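Local coordinates for protein acyl-coenzyme A oxidase 3 (Yarrowia lipolytica, PDB 5YS9) that oxidises aliphatic acyl-CoA substrates of different chain lengths to (2E)-enoyl-CoA, using FAD and molecular oxygen and releasing hydrogen peroxide, at residues 35-40 / 575-580; 44-49 / 364-369; 107-112 / 310-315; 565-570 / 584-589. All coordinates share one frame; numbering follows the deposited sequence.

Contact 1 of 4, residues 35-40 / 575-580; sequences KFPIKD and KADVKP
The backbones of residues 35-40 and 575-580 come nearest each other at F36 and V578, whose CA atoms lie 6.0 Å apart, where the chain entering helix 38-46 meets the chain entering helix 579-596. In the acyl-CoA oxidase fold this ties the N-terminal helical region to the C-terminal one, in a partly buried seam far from the middle of the chain. V578 supplies its apolar centre. With CG1 anti to the carbonyl carbon, this one methyl reaches the CB of F36 at 3.9 Å and the CB of D40 at the same distance, so a compact branched side chain suits the corner. The near side of the F36 ring still meets V578 CG1 obliquely, while its far end leads away; the ring also meets that of Y581. P37, in the run-in to helix 38-46, lays its CG 3.7 Å from OD2 of D577, and its carbonyl O takes the N-H of D40. K575, extended beyond CG, crosses D40 at about a right angle, but K575 NZ makes only a long salt bridge of 3.6 Å to D40 OD1; its stronger partner is E43. The closeness of two acids here would tend to raise a pKa, and the lysine probably offsets this in part: the D40 and D577 carboxylates are nearly coplanar, 17° apart, and D40 OD2 sits 3.0 Å from both OD1 and OD2 of D577.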
loop_
_atom_site.group_PDB
_atom_site.type_symbol
_atom_site.label_atom_id
_atom_site.label_comp_id
_atom_site.label_asym_id
_atom_site.label_seq_id
_atom_site.Cartn_x
_atom_site.Cartn_y
_atom_site.Cartn_z
ATOM N N LYS A 35 10.236 -32.693 0.196
ATOM C CA LYS A 35 10.550 -33.892 1.015
ATOM C C LYS A 35 9.400 -34.440 1.800
ATOM O O LYS A 35 9.479 -35.534 2.302
ATOM C CB LYS A 35 11.705 -33.617 1.962
ATOM C CG LYS A 35 13.052 -33.802 1.279
ATOM C CD LYS A 35 14.071 -32.797 1.791
ATOM C CE LYS A 35 15.383 -33.447 2.148
ATOM N NZ LYS A 35 16.336 -32.351 2.444
ATOM N N PHE A 36 8.308 -33.706 1.860
ATOM C CA PHE A 36 7.130 -34.123 2.598
ATOM C C PHE A 36 5.987 -34.347 1.626
ATOM O O PHE A 36 5.999 -33.832 0.512
ATOM C CB PHE A 36 6.749 -33.090 3.668
ATOM C CG PHE A 36 6.621 -31.680 3.158
ATOM C CD1 PHE A 36 5.416 -31.204 2.699
ATOM C CD2 PHE A 36 7.709 -30.813 3.197
ATOM C CE1 PHE A 36 5.292 -29.889 2.271
ATOM C CE2 PHE A 36 7.595 -29.510 2.748
ATOM C CZ PHE A 36 6.386 -29.040 2.281
ATOM N N PRO A 37 5.000 -35.144 2.038
ATOM C CA PRO A 37 3.797 -35.234 1.212
ATOM C C PRO A 37 2.975 -33.990 1.495
ATOM O O PRO A 37 2.789 -33.606 2.672
ATOM C CB PRO A 37 3.097 -36.511 1.726
ATOM C CG PRO A 37 3.639 -36.753 3.096
ATOM C CD PRO A 37 4.900 -35.933 3.284
ATOM N N ILE A 38 2.491 -33.373 0.429
ATOM C CA ILE A 38 1.873 -32.049 0.508
ATOM C C ILE A 38 0.564 -32.141 1.297
ATOM O O ILE A 38 0.305 -31.299 2.150
ATOM C CB ILE A 38 1.702 -31.417 -0.903
ATOM C CG1 ILE A 38 3.090 -31.125 -1.523
ATOM C CG2 ILE A 38 0.882 -30.135 -0.858
ATOM C CD1 ILE A 38 3.566 -32.151 -2.520
ATOM N N LYS A 39 -0.214 -33.183 1.042
ATOM C CA LYS A 39 -1.460 -33.465 1.770
ATOM C C LYS A 39 -1.312 -33.265 3.292
ATOM O O LYS A 39 -2.191 -32.669 3.937
ATOM C CB LYS A 39 -1.976 -34.873 1.384
ATOM C CG LYS A 39 -2.791 -35.655 2.413
ATOM C CD LYS A 39 -2.300 -37.100 2.567
ATOM C CE LYS A 39 -2.841 -37.784 3.830
ATOM N NZ LYS A 39 -4.294 -38.136 3.763
ATOM N N ASP A 40 -0.209 -33.710 3.872
ATOM C CA ASP A 40 -0.049 -33.548 5.328
ATOM C C ASP A 40 0.211 -32.104 5.761
ATOM O O ASP A 40 -0.126 -31.721 6.885
ATOM C CB ASP A 40 1.043 -34.456 5.869
ATOM C CG ASP A 40 0.705 -35.929 5.747
ATOM O OD1 ASP A 40 -0.490 -36.308 5.666
ATOM O OD2 ASP A 40 1.672 -36.721 5.755
ATOM N N LYS A 575 1.888 -33.694 12.208
ATOM C CA LYS A 575 2.436 -35.025 11.928
ATOM C C LYS A 575 3.956 -34.977 11.751
ATOM O O LYS A 575 4.518 -33.950 11.360
ATOM C CB LYS A 575 1.795 -35.619 10.680
ATOM C CG LYS A 575 0.390 -36.088 10.892
ATOM C CD LYS A 575 -0.170 -36.563 9.582
ATOM C CE LYS A 575 -1.544 -37.150 9.822
ATOM N NZ LYS A 575 -2.141 -37.702 8.572
ATOM N N ALA A 576 4.598 -36.109 12.011
ATOM C CA ALA A 576 6.044 -36.174 12.108
ATOM C C ALA A 576 6.723 -35.791 10.804
ATOM O O ALA A 576 7.790 -35.176 10.872
ATOM C CB ALA A 576 6.510 -37.574 12.562
ATOM N N ASP A 577 6.138 -36.158 9.650
ATOM C CA ASP A 577 6.808 -35.953 8.340
ATOM C C ASP A 577 6.875 -34.474 7.876
ATOM O O ASP A 577 7.782 -34.091 7.102
ATOM C CB ASP A 577 6.299 -36.897 7.228
ATOM C CG ASP A 577 4.798 -36.856 7.020
ATOM O OD1 ASP A 577 4.130 -35.839 7.298
ATOM O OD2 ASP A 577 4.275 -37.885 6.555
ATOM N N VAL A 578 5.978 -33.647 8.413
ATOM C CA VAL A 578 5.992 -32.224 8.131
ATOM C C VAL A 578 6.647 -31.409 9.227
ATOM O O VAL A 578 7.114 -30.310 8.942
ATOM C CB VAL A 578 4.584 -31.669 7.828
ATOM C CG1 VAL A 578 4.144 -32.085 6.430
ATOM C CG2 VAL A 578 3.547 -32.088 8.866
ATOM N N LYS A 579 6.713 -31.943 10.457
ATOM C CA LYS A 579 7.077 -31.159 11.633
ATOM C C LYS A 579 8.402 -30.388 11.455
ATOM O O LYS A 579 8.431 -29.158 11.712
ATOM C CB LYS A 579 7.060 -32.026 12.914
ATOM C CG LYS A 579 7.587 -31.344 14.183
ATOM C CD LYS A 579 7.358 -32.164 15.453
ATOM C CE LYS A 579 5.915 -32.073 15.968
ATOM N NZ LYS A 579 5.774 -32.456 17.407
ATOM N N PRO A 580 9.487 -31.076 10.976
ATOM C CA PRO A 580 10.768 -30.322 10.855
ATOM C C PRO A 580 10.702 -29.147 9.896
ATOM O O PRO A 580 11.405 -28.159 10.111
ATOM C CB PRO A 580 11.794 -31.351 10.382
ATOM C CG PRO A 580 11.120 -32.669 10.467
ATOM C CD PRO A 580 9.636 -32.481 10.566
#

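Contact 2 of 4, residues 44-49 / 364-369; sequences FLHGGE and AMKMAA
A lysine ammonium group, buried among helices, is spent on a main-chain oxygen: K366 NZ gives a hydrogen bond of 2.9 Å to the carbonyl O of L45, near the C-terminal end of helix 38-46. It arrives in the carbonyl plane with a C=O...N angle of 150°. The side chain leaves helix 349-385 with CG anti to the backbone N (chi1 -165°), then bends at chi2 and chi4, which carries NZ round to the oxygen. A positive charge suits this spot, because carbonyls in a helix's last turn tend to lack onward backbone partners and that end carries a partial negative charge; D370 balances the lysine with a salt bridge. H46 stands across the lysine, its ND1 4.1 Å from K366 NZ, and their closeness would probably disfavour a protonated imidazole. An alanine in place of K366 removes the ammonium shared by L45 O and D370, and would probably loosen the hold on the helix end. Beside the polar pair, M367 folds its thioether against F44. M367 SD lies 4.1 Å from the F44 ring centroid, in an oblique Met-aromatic contact, and 3.4 Å from F44 CZ; the flexible methionine bends at chi2 and chi3, bringing M367 CE to 4.4 Å from L45 CD2. G47, with positive phi as glycine readily allows, closes the helix in a Schellman motif. The whole is a helix C-terminus secured by a lysine from a neighbouring helix, within the helical core typical of the acyl-CoA oxidase fold.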
loop_
_atom_site.group_PDB
_atom_site.type_symbol
_atom_site.label_atom_id
_atom_site.label_comp_id
_atom_site.label_asym_id
_atom_site.label_seq_id
_atom_site.Cartn_x
_atom_site.Cartn_y
_atom_site.Cartn_z
ATOM N N PHE A 44 -2.231 -29.893 8.333
ATOM C CA PHE A 44 -1.814 -28.988 9.382
ATOM C C PHE A 44 -2.451 -27.582 9.259
ATOM O O PHE A 44 -2.893 -27.035 10.241
ATOM C CB PHE A 44 -0.292 -28.882 9.437
ATOM C CG PHE A 44 0.195 -27.898 10.466
ATOM C CD1 PHE A 44 0.065 -28.179 11.808
ATOM C CD2 PHE A 44 0.702 -26.658 10.088
ATOM C CE1 PHE A 44 0.486 -27.266 12.754
ATOM C CE2 PHE A 44 1.128 -25.750 11.029
ATOM C CZ PHE A 44 1.019 -26.056 12.369
ATOM N N LEU A 45 -2.476 -26.995 8.062
ATOM C CA LEU A 45 -3.040 -25.644 7.890
ATOM C C LEU A 45 -4.502 -25.567 8.233
ATOM O O LEU A 45 -4.945 -24.580 8.812
ATOM C CB LEU A 45 -2.819 -25.124 6.476
ATOM C CG LEU A 45 -1.381 -24.746 6.189
ATOM C CD1 LEU A 45 -1.125 -24.637 4.697
ATOM C CD2 LEU A 45 -1.035 -23.449 6.891
ATOM N N HIS A 46 -5.254 -26.600 7.882
ATOM C CA HIS A 46 -6.701 -26.569 8.057
ATOM C C HIS A 46 -7.207 -27.492 9.178
ATOM O O HIS A 46 -8.405 -27.740 9.251
ATOM C CB HIS A 46 -7.342 -26.928 6.735
ATOM C CG HIS A 46 -7.096 -25.913 5.684
ATOM N ND1 HIS A 46 -7.646 -24.647 5.745
ATOM C CD2 HIS A 46 -6.344 -25.953 4.555
ATOM C CE1 HIS A 46 -7.288 -23.973 4.670
ATOM N NE2 HIS A 46 -6.480 -24.732 3.948
ATOM N N GLY A 47 -6.305 -28.002 10.028
ATOM C CA GLY A 47 -6.685 -28.784 11.212
ATOM C C GLY A 47 -7.318 -30.131 10.948
ATOM O O GLY A 47 -8.325 -30.462 11.516
ATOM N N GLY A 48 -6.745 -30.892 10.037
ATOM C CA GLY A 48 -7.115 -32.267 9.835
ATOM C C GLY A 48 -7.800 -32.579 8.526
ATOM O O GLY A 48 -8.144 -31.684 7.733
ATOM N N GLU A 49 -8.005 -33.879 8.347
ATOM C CA GLU A 49 -8.507 -34.481 7.137
ATOM C C GLU A 49 -9.939 -34.017 6.814
ATOM O O GLU A 49 -10.265 -33.739 5.661
ATOM C CB GLU A 49 -8.442 -36.025 7.294
ATOM C CG GLU A 49 -8.769 -36.849 6.034
ATOM C CD GLU A 49 -8.891 -38.356 6.292
ATOM O OE1 GLU A 49 -8.556 -38.824 7.410
ATOM O OE2 GLU A 49 -9.334 -39.078 5.367
ATOM N N ALA A 364 1.648 -18.491 9.936
ATOM C CA ALA A 364 1.512 -18.036 11.306
ATOM C C ALA A 364 0.175 -17.367 11.568
ATOM O O ALA A 364 -0.411 -17.531 12.625
ATOM C CB ALA A 364 2.646 -17.097 11.660
ATOM N N MET A 365 -0.291 -16.588 10.611
ATOM C CA MET A 365 -1.600 -15.995 10.716
ATOM C C MET A 365 -2.634 -17.095 10.920
ATOM O O MET A 365 -3.413 -17.036 11.857
ATOM C CB MET A 365 -1.949 -15.178 9.497
ATOM C CG MET A 365 -1.356 -13.774 9.465
ATOM S SD MET A 365 -1.376 -13.181 7.763
ATOM C CE MET A 365 -1.038 -11.520 8.157
ATOM N N LYS A 366 -2.635 -18.114 10.078
ATOM C CA LYS A 366 -3.607 -19.196 10.280
ATOM C C LYS A 366 -3.506 -19.869 11.698
ATOM O O LYS A 366 -4.517 -20.095 12.349
ATOM C CB LYS A 366 -3.515 -20.226 9.130
ATOM C CG LYS A 366 -4.672 -21.208 8.999
ATOM C CD LYS A 366 -6.056 -20.519 8.921
ATOM C CE LYS A 366 -7.172 -21.491 8.497
ATOM N NZ LYS A 366 -7.115 -22.731 9.342
ATOM N N MET A 367 -2.302 -20.143 12.186
ATOM C CA MET A 367 -2.146 -20.754 13.506
ATOM C C MET A 367 -2.699 -19.866 14.626
ATOM O O MET A 367 -3.274 -20.376 15.583
ATOM C CB MET A 367 -0.672 -21.113 13.777
ATOM C CG MET A 367 -0.082 -22.168 12.838
ATOM S SD MET A 367 -1.213 -23.557 12.716
ATOM C CE MET A 367 -2.045 -23.353 11.134
ATOM N N ALA A 368 -2.572 -18.555 14.493
ATOM C CA ALA A 368 -3.156 -17.653 15.488
ATOM C C ALA A 368 -4.707 -17.595 15.438
ATOM O O ALA A 368 -5.378 -17.495 16.446
ATOM C CB ALA A 368 -2.559 -16.281 15.361
ATOM N N ALA A 369 -5.280 -17.678 14.267
ATOM C CA ALA A 369 -6.711 -17.885 14.139
ATOM C C ALA A 369 -7.203 -19.186 14.766
ATOM O O ALA A 369 -8.278 -19.213 15.342
ATOM C CB ALA A 369 -7.120 -17.852 12.664
#

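Contact 3 of 4, residues 107-112 / 310-315; sequences RSQLHG and IADSFF
Q109 runs out straight beyond CG, with chi2 at -179°, from a CG that lies beside the backbone N, while D312 places its own CG in the same way, so that amide and carboxylate meet between their helices. The axes of segments 107-111 and 310-315, on helices 101-111 and 300-330, come within 9.9 Å and cross at -41°, joining the N-terminal helical region to the C-alpha1 helices of the acyl-CoA oxidase fold in its buried centre. Q109 NE2 donates to D312 OD1 over 3.2 Å, a modest bond with an N-H...O angle of 144°. The oxygen lies close to the amide plane, but the N-H comes to it from above the carboxylate plane, and the main partner of D312 is R119, which forms a salt bridge to OD2. A neutral amide fits well: it gives the buried acid a donor without adding a charge, and NE2 also makes a weak bond to T308 O. A311, small enough for the tip of the amide to come close, has its CB 3.5 Å from Q109 NE2. A leucine in place of Q109 lacks the N-H, and would probably weaken the polar link between the helices. F315 crosses the glutamine side chain at about a right angle, ring and amide planes steeply inclined, its CE2 3.7 Å from Q109 OE1. Its ring bridges to the apolar side of helix 101-111, where L110 CD2 touches F315 CE1 at 3.9 Å.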
loop_
_atom_site.group_PDB
_atom_site.type_symbol
_atom_site.label_atom_id
_atom_site.label_comp_id
_atom_site.label_asym_id
_atom_site.label_seq_id
_atom_site.Cartn_x
_atom_site.Cartn_y
_atom_site.Cartn_z
ATOM N N ARG A 107 -17.472 -20.977 3.222
ATOM C CA ARG A 107 -17.772 -20.689 1.833
ATOM C C ARG A 107 -17.659 -19.206 1.497
ATOM O O ARG A 107 -17.111 -18.855 0.473
ATOM C CB ARG A 107 -19.164 -21.175 1.467
ATOM C CG ARG A 107 -19.423 -21.175 -0.027
ATOM C CD ARG A 107 -20.895 -21.280 -0.358
ATOM N NE ARG A 107 -21.438 -22.587 -0.043
ATOM C CZ ARG A 107 -21.207 -23.670 -0.754
ATOM N NH1 ARG A 107 -20.445 -23.605 -1.822
ATOM N NH2 ARG A 107 -21.730 -24.816 -0.394
ATOM N N SER A 108 -18.170 -18.340 2.359
ATOM C CA SER A 108 -18.030 -16.924 2.136
ATOM C C SER A 108 -16.562 -16.414 2.295
ATOM O O SER A 108 -16.195 -15.439 1.675
ATOM C CB SER A 108 -19.072 -16.124 2.928
ATOM O OG SER A 108 -18.636 -15.868 4.222
ATOM N N GLN A 109 -15.715 -17.103 3.035
ATOM C CA GLN A 109 -14.313 -16.683 3.205
ATOM C C GLN A 109 -13.432 -17.166 2.028
ATOM O O GLN A 109 -12.545 -16.467 1.525
ATOM C CB GLN A 109 -13.726 -17.286 4.485
ATOM C CG GLN A 109 -14.107 -16.681 5.825
ATOM C CD GLN A 109 -13.399 -17.419 6.986
ATOM O OE1 GLN A 109 -13.564 -18.652 7.164
ATOM N NE2 GLN A 109 -12.602 -16.687 7.755
ATOM N N LEU A 110 -13.652 -18.404 1.638
ATOM C CA LEU A 110 -13.040 -18.940 0.436
ATOM C C LEU A 110 -13.347 -18.068 -0.814
ATOM O O LEU A 110 -12.469 -17.838 -1.630
ATOM C CB LEU A 110 -13.486 -20.387 0.202
ATOM C CG LEU A 110 -13.021 -21.400 1.268
ATOM C CD1 LEU A 110 -13.853 -22.657 1.141
ATOM C CD2 LEU A 110 -11.533 -21.699 1.132
ATOM N N HIS A 111 -14.586 -17.616 -0.931
ATOM C CA HIS A 111 -15.033 -16.830 -2.059
ATOM C C HIS A 111 -14.393 -15.454 -2.032
ATOM O O HIS A 111 -14.245 -14.845 -3.091
ATOM C CB HIS A 111 -16.560 -16.671 -2.009
ATOM C CG HIS A 111 -17.154 -16.047 -3.233
ATOM N ND1 HIS A 111 -18.224 -15.182 -3.182
ATOM C CD2 HIS A 111 -16.824 -16.159 -4.542
ATOM C CE1 HIS A 111 -18.547 -14.821 -4.412
ATOM N NE2 HIS A 111 -17.705 -15.390 -5.252
ATOM N N GLY A 112 -14.070 -14.981 -0.814
ATOM C CA GLY A 112 -13.379 -13.726 -0.571
ATOM C C GLY A 112 -11.930 -13.711 -1.017
ATOM O O GLY A 112 -11.325 -12.666 -1.099
ATOM N N ILE A 310 -8.818 -12.636 11.096
ATOM C CA ILE A 310 -7.467 -13.137 11.236
ATOM C C ILE A 310 -7.282 -14.239 10.214
ATOM O O ILE A 310 -6.283 -14.226 9.533
ATOM C CB ILE A 310 -7.175 -13.655 12.657
ATOM C CG1 ILE A 310 -7.233 -12.496 13.642
ATOM C CG2 ILE A 310 -5.784 -14.269 12.730
ATOM C CD1 ILE A 310 -7.603 -12.949 15.036
ATOM N N ALA A 311 -8.250 -15.162 10.144
ATOM C CA ALA A 311 -8.328 -16.160 9.081
ATOM C C ALA A 311 -8.404 -15.569 7.644
ATOM O O ALA A 311 -7.693 -16.034 6.778
ATOM C CB ALA A 311 -9.485 -17.119 9.335
ATOM N N ASP A 312 -9.239 -14.560 7.402
ATOM C CA ASP A 312 -9.283 -13.856 6.104
ATOM C C ASP A 312 -7.888 -13.382 5.700
ATOM O O ASP A 312 -7.561 -13.396 4.521
ATOM C CB ASP A 312 -10.212 -12.605 6.125
ATOM C CG ASP A 312 -11.702 -12.944 6.188
ATOM O OD1 ASP A 312 -12.046 -14.112 5.948
ATOM O OD2 ASP A 312 -12.550 -12.044 6.498
ATOM N N SER A 313 -7.092 -12.911 6.666
ATOM C CA SER A 313 -5.758 -12.424 6.359
ATOM C C SER A 313 -4.919 -13.579 5.787
ATOM O O SER A 313 -4.098 -13.401 4.831
ATOM C CB SER A 313 -5.087 -11.769 7.569
ATOM O OG SER A 313 -5.791 -10.601 7.985
ATOM N N PHE A 314 -5.147 -14.761 6.346
ATOM C CA PHE A 314 -4.521 -15.946 5.819
ATOM C C PHE A 314 -4.997 -16.269 4.414
ATOM O O PHE A 314 -4.192 -16.423 3.478
ATOM C CB PHE A 314 -4.768 -17.156 6.734
ATOM C CG PHE A 314 -4.509 -18.460 6.055
ATOM C CD1 PHE A 314 -3.217 -18.853 5.797
ATOM C CD2 PHE A 314 -5.568 -19.250 5.601
ATOM C CE1 PHE A 314 -2.953 -20.053 5.156
ATOM C CE2 PHE A 314 -5.319 -20.454 4.940
ATOM C CZ PHE A 314 -4.004 -20.856 4.728
ATOM N N PHE A 315 -6.308 -16.411 4.300
ATOM C CA PHE A 315 -6.942 -16.764 3.069
ATOM C C PHE A 315 -6.564 -15.894 1.867
ATOM O O PHE A 315 -6.428 -16.423 0.774
ATOM C CB PHE A 315 -8.460 -16.773 3.255
ATOM C CG PHE A 315 -8.977 -18.010 3.941
ATOM C CD1 PHE A 315 -8.733 -19.280 3.398
ATOM C CD2 PHE A 315 -9.699 -17.920 5.131
ATOM C CE1 PHE A 315 -9.234 -20.417 4.016
ATOM C CE2 PHE A 315 -10.187 -19.059 5.773
ATOM C CZ PHE A 315 -9.959 -20.301 5.215
#

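Contact 4 of 4, residues 565-570 / 584-589; sequences AFYERI and NLANLF
This is a close packing of two antiparallel helices, buried in the C-terminal helical region, where helix 547-573 turns back into helix 579-596. The segment axes run at 166° to each other and come within 10.1 Å, and the CA atoms nearest across the gap are those of F566 and A586, 6.5 Å apart. A586 is the central residue, and its smallness lets three larger side chains of the facing helix close round it. F566, its CG anti to the backbone N, lays one ring face over the alanine: A586 CB stands 3.9 Å from the ring centroid and only 11° off the normal, a well-centred CH-pi contact, while A586 CA is 3.6 Å from CE2. Y567 reaches past the same methyl, its CE1 a tight 3.3 Å from A586 CB, and I570 CD1 touches that CB at 3.8 Å. The pair forms an alpha-alpha hairpin, its arms consecutive in the chain and joined by a short connection. Beyond the alanine, the tyrosine turns polar. Y567 OH donates to N587 OD1 in a short bond of 2.6 Å; the donor sits above the carbonyl plane, 28° out of it, and ring and amide are steeply inclined to each other. Asparagine serves here by offering both polarities, since its ND2 bonds to Y622 OH and K505 O, which hold the amide ready to receive the phenol. At the edge of the F566 ring lies F589, CD2 to CD2 at 4.4 Å, which in turn meets F361 of helix 349-385 edge-to-face.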
loop_
_atom_site.group_PDB
_atom_site.type_symbol
_atom_site.label_atom_id
_atom_site.label_comp_id
_atom_site.label_asym_id
_atom_site.label_seq_id
_atom_site.Cartn_x
_atom_site.Cartn_y
_atom_site.Cartn_z
ATOM N N ALA A 565 1.695 -18.979 19.178
ATOM C CA ALA A 565 0.679 -19.796 18.512
ATOM C C ALA A 565 1.247 -20.681 17.412
ATOM O O ALA A 565 0.813 -21.832 17.272
ATOM C CB ALA A 565 -0.441 -18.934 17.981
ATOM N N PHE A 566 2.233 -20.184 16.659
ATOM C CA PHE A 566 2.879 -21.034 15.656
ATOM C C PHE A 566 3.492 -22.304 16.295
ATOM O O PHE A 566 3.149 -23.425 15.927
ATOM C CB PHE A 566 3.941 -20.228 14.877
ATOM C CG PHE A 566 4.181 -20.690 13.443
ATOM C CD1 PHE A 566 3.774 -21.943 12.964
ATOM C CD2 PHE A 566 4.883 -19.862 12.578
ATOM C CE1 PHE A 566 4.052 -22.337 11.650
ATOM C CE2 PHE A 566 5.162 -20.255 11.261
ATOM C CZ PHE A 566 4.757 -21.489 10.807
ATOM N N TYR A 567 4.358 -22.117 17.287
ATOM C CA TYR A 567 5.025 -23.251 17.979
ATOM C C TYR A 567 4.058 -24.211 18.694
ATOM O O TYR A 567 4.150 -25.436 18.520
ATOM C CB TYR A 567 6.093 -22.715 18.933
ATOM C CG TYR A 567 7.312 -22.137 18.224
ATOM C CD1 TYR A 567 8.005 -22.874 17.265
ATOM C CD2 TYR A 567 7.798 -20.847 18.523
ATOM C CE1 TYR A 567 9.136 -22.360 16.628
ATOM C CE2 TYR A 567 8.940 -20.325 17.889
ATOM C CZ TYR A 567 9.592 -21.089 16.941
ATOM O OH TYR A 567 10.724 -20.620 16.325
ATOM N N GLU A 568 3.093 -23.636 19.423
ATOM C CA GLU A 568 2.072 -24.418 20.153
ATOM C C GLU A 568 1.276 -25.315 19.240
ATOM O O GLU A 568 0.953 -26.439 19.608
ATOM C CB GLU A 568 1.100 -23.521 20.972
ATOM C CG GLU A 568 1.286 -23.564 22.500
ATOM C CD GLU A 568 1.357 -22.186 23.194
ATOM O OE1 GLU A 568 2.463 -21.855 23.704
ATOM O OE2 GLU A 568 0.331 -21.441 23.251
ATOM N N ARG A 569 0.936 -24.822 18.057
ATOM C CA ARG A 569 0.095 -25.581 17.114
ATOM C C ARG A 569 0.913 -26.670 16.426
ATOM O O ARG A 569 0.375 -27.721 16.104
ATOM C CB ARG A 569 -0.570 -24.664 16.049
ATOM C CG ARG A 569 -1.621 -23.653 16.546
ATOM C CD ARG A 569 -2.918 -24.241 17.118
ATOM N NE ARG A 569 -3.435 -25.382 16.359
ATOM C CZ ARG A 569 -3.811 -26.562 16.868
ATOM N NH1 ARG A 569 -3.791 -26.815 18.176
ATOM N NH2 ARG A 569 -4.239 -27.505 16.040
ATOM N N ILE A 570 2.202 -26.413 16.205
ATOM C CA ILE A 570 3.135 -27.422 15.659
ATOM C C ILE A 570 3.283 -28.580 16.648
ATOM O O ILE A 570 3.100 -29.736 16.276
ATOM C CB ILE A 570 4.527 -26.816 15.321
ATOM C CG1 ILE A 570 4.415 -25.831 14.141
ATOM C CG2 ILE A 570 5.519 -27.920 14.972
ATOM C CD1 ILE A 570 5.589 -24.870 13.952
ATOM N N ASN A 584 11.221 -25.107 10.763
ATOM C CA ASN A 584 12.040 -24.313 9.865
ATOM C C ASN A 584 11.306 -23.030 9.490
ATOM O O ASN A 584 11.877 -21.975 9.555
ATOM C CB ASN A 584 12.379 -25.108 8.572
ATOM C CG ASN A 584 13.600 -26.024 8.699
ATOM O OD1 ASN A 584 13.789 -26.856 7.828
ATOM N ND2 ASN A 584 14.433 -25.861 9.730
ATOM N N LEU A 585 10.047 -23.139 9.080
ATOM C CA LEU A 585 9.207 -21.960 8.834
ATOM C C LEU A 585 9.109 -21.088 10.068
ATOM O O LEU A 585 9.348 -19.879 9.981
ATOM C CB LEU A 585 7.768 -22.333 8.435
ATOM C CG LEU A 585 7.353 -22.303 6.969
ATOM C CD1 LEU A 585 5.826 -22.326 6.891
ATOM C CD2 LEU A 585 7.904 -21.086 6.226
ATOM N N ALA A 586 8.735 -21.725 11.194
ATOM C CA ALA A 586 8.505 -21.023 12.479
ATOM C C ALA A 586 9.757 -20.276 12.956
ATOM O O ALA A 586 9.695 -19.100 13.326
ATOM C CB ALA A 586 8.013 -21.992 13.544
ATOM N N ASN A 587 10.898 -20.940 12.875
ATOM C CA ASN A 587 12.180 -20.298 13.244
ATOM C C ASN A 587 12.501 -19.118 12.398
ATOM O O ASN A 587 12.984 -18.129 12.928
ATOM C CB ASN A 587 13.347 -21.285 13.206
ATOM C CG ASN A 587 13.352 -22.225 14.399
ATOM O OD1 ASN A 587 12.383 -22.312 15.167
ATOM N ND2 ASN A 587 14.456 -22.904 14.574
ATOM N N LEU A 588 12.209 -19.209 11.094
ATOM C CA LEU A 588 12.424 -18.077 10.162
ATOM C C LEU A 588 11.518 -16.936 10.570
ATOM O O LEU A 588 11.988 -15.825 10.790
ATOM C CB LEU A 588 12.182 -18.479 8.705
ATOM C CG LEU A 588 12.419 -17.417 7.621
ATOM C CD1 LEU A 588 13.780 -16.671 7.732
ATOM C CD2 LEU A 588 12.272 -18.067 6.258
ATOM N N PHE A 589 10.230 -17.226 10.765
ATOM C CA PHE A 589 9.326 -16.198 11.244
ATOM C C PHE A 589 9.920 -15.494 12.468
ATOM O O PHE A 589 10.085 -14.261 12.486
ATOM C CB PHE A 589 7.934 -16.770 11.549
ATOM C CG PHE A 589 6.991 -15.761 12.113
ATOM C CD1 PHE A 589 6.618 -14.647 11.361
ATOM C CD2 PHE A 589 6.520 -15.874 13.423
ATOM C CE1 PHE A 589 5.773 -13.671 11.908
ATOM C CE2 PHE A 589 5.659 -14.914 13.958
ATOM C CZ PHE A 589 5.279 -13.822 13.196
#

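Overall arrangement
The centre of contact 2 lies about 14 Å from that of contact 1, about 13 Å from contact 3 and about 11 Å from contact 4, whereas the centres of contacts 1 and 3 are about 24 Å apart. Contacts 1 and 2 share helix 38-46, contacts 1 and 4 share helix 579-596, where K579 touches I570, and contacts 2 and 3 meet through the consecutive helices 300-330 and 349-385, with K366 against F314. F44 and M367 pack on R569, linking contact 2 to contact 4. Along the chain, contact 3 falls within the span of contact 2, and contact 2 within that of contact 1; contact 4, a local hairpin, follows contacts 2 and 3, its segments alternating with those of contact 1. N-terminal, C-alpha1 and C-terminal helices thus form one helical body.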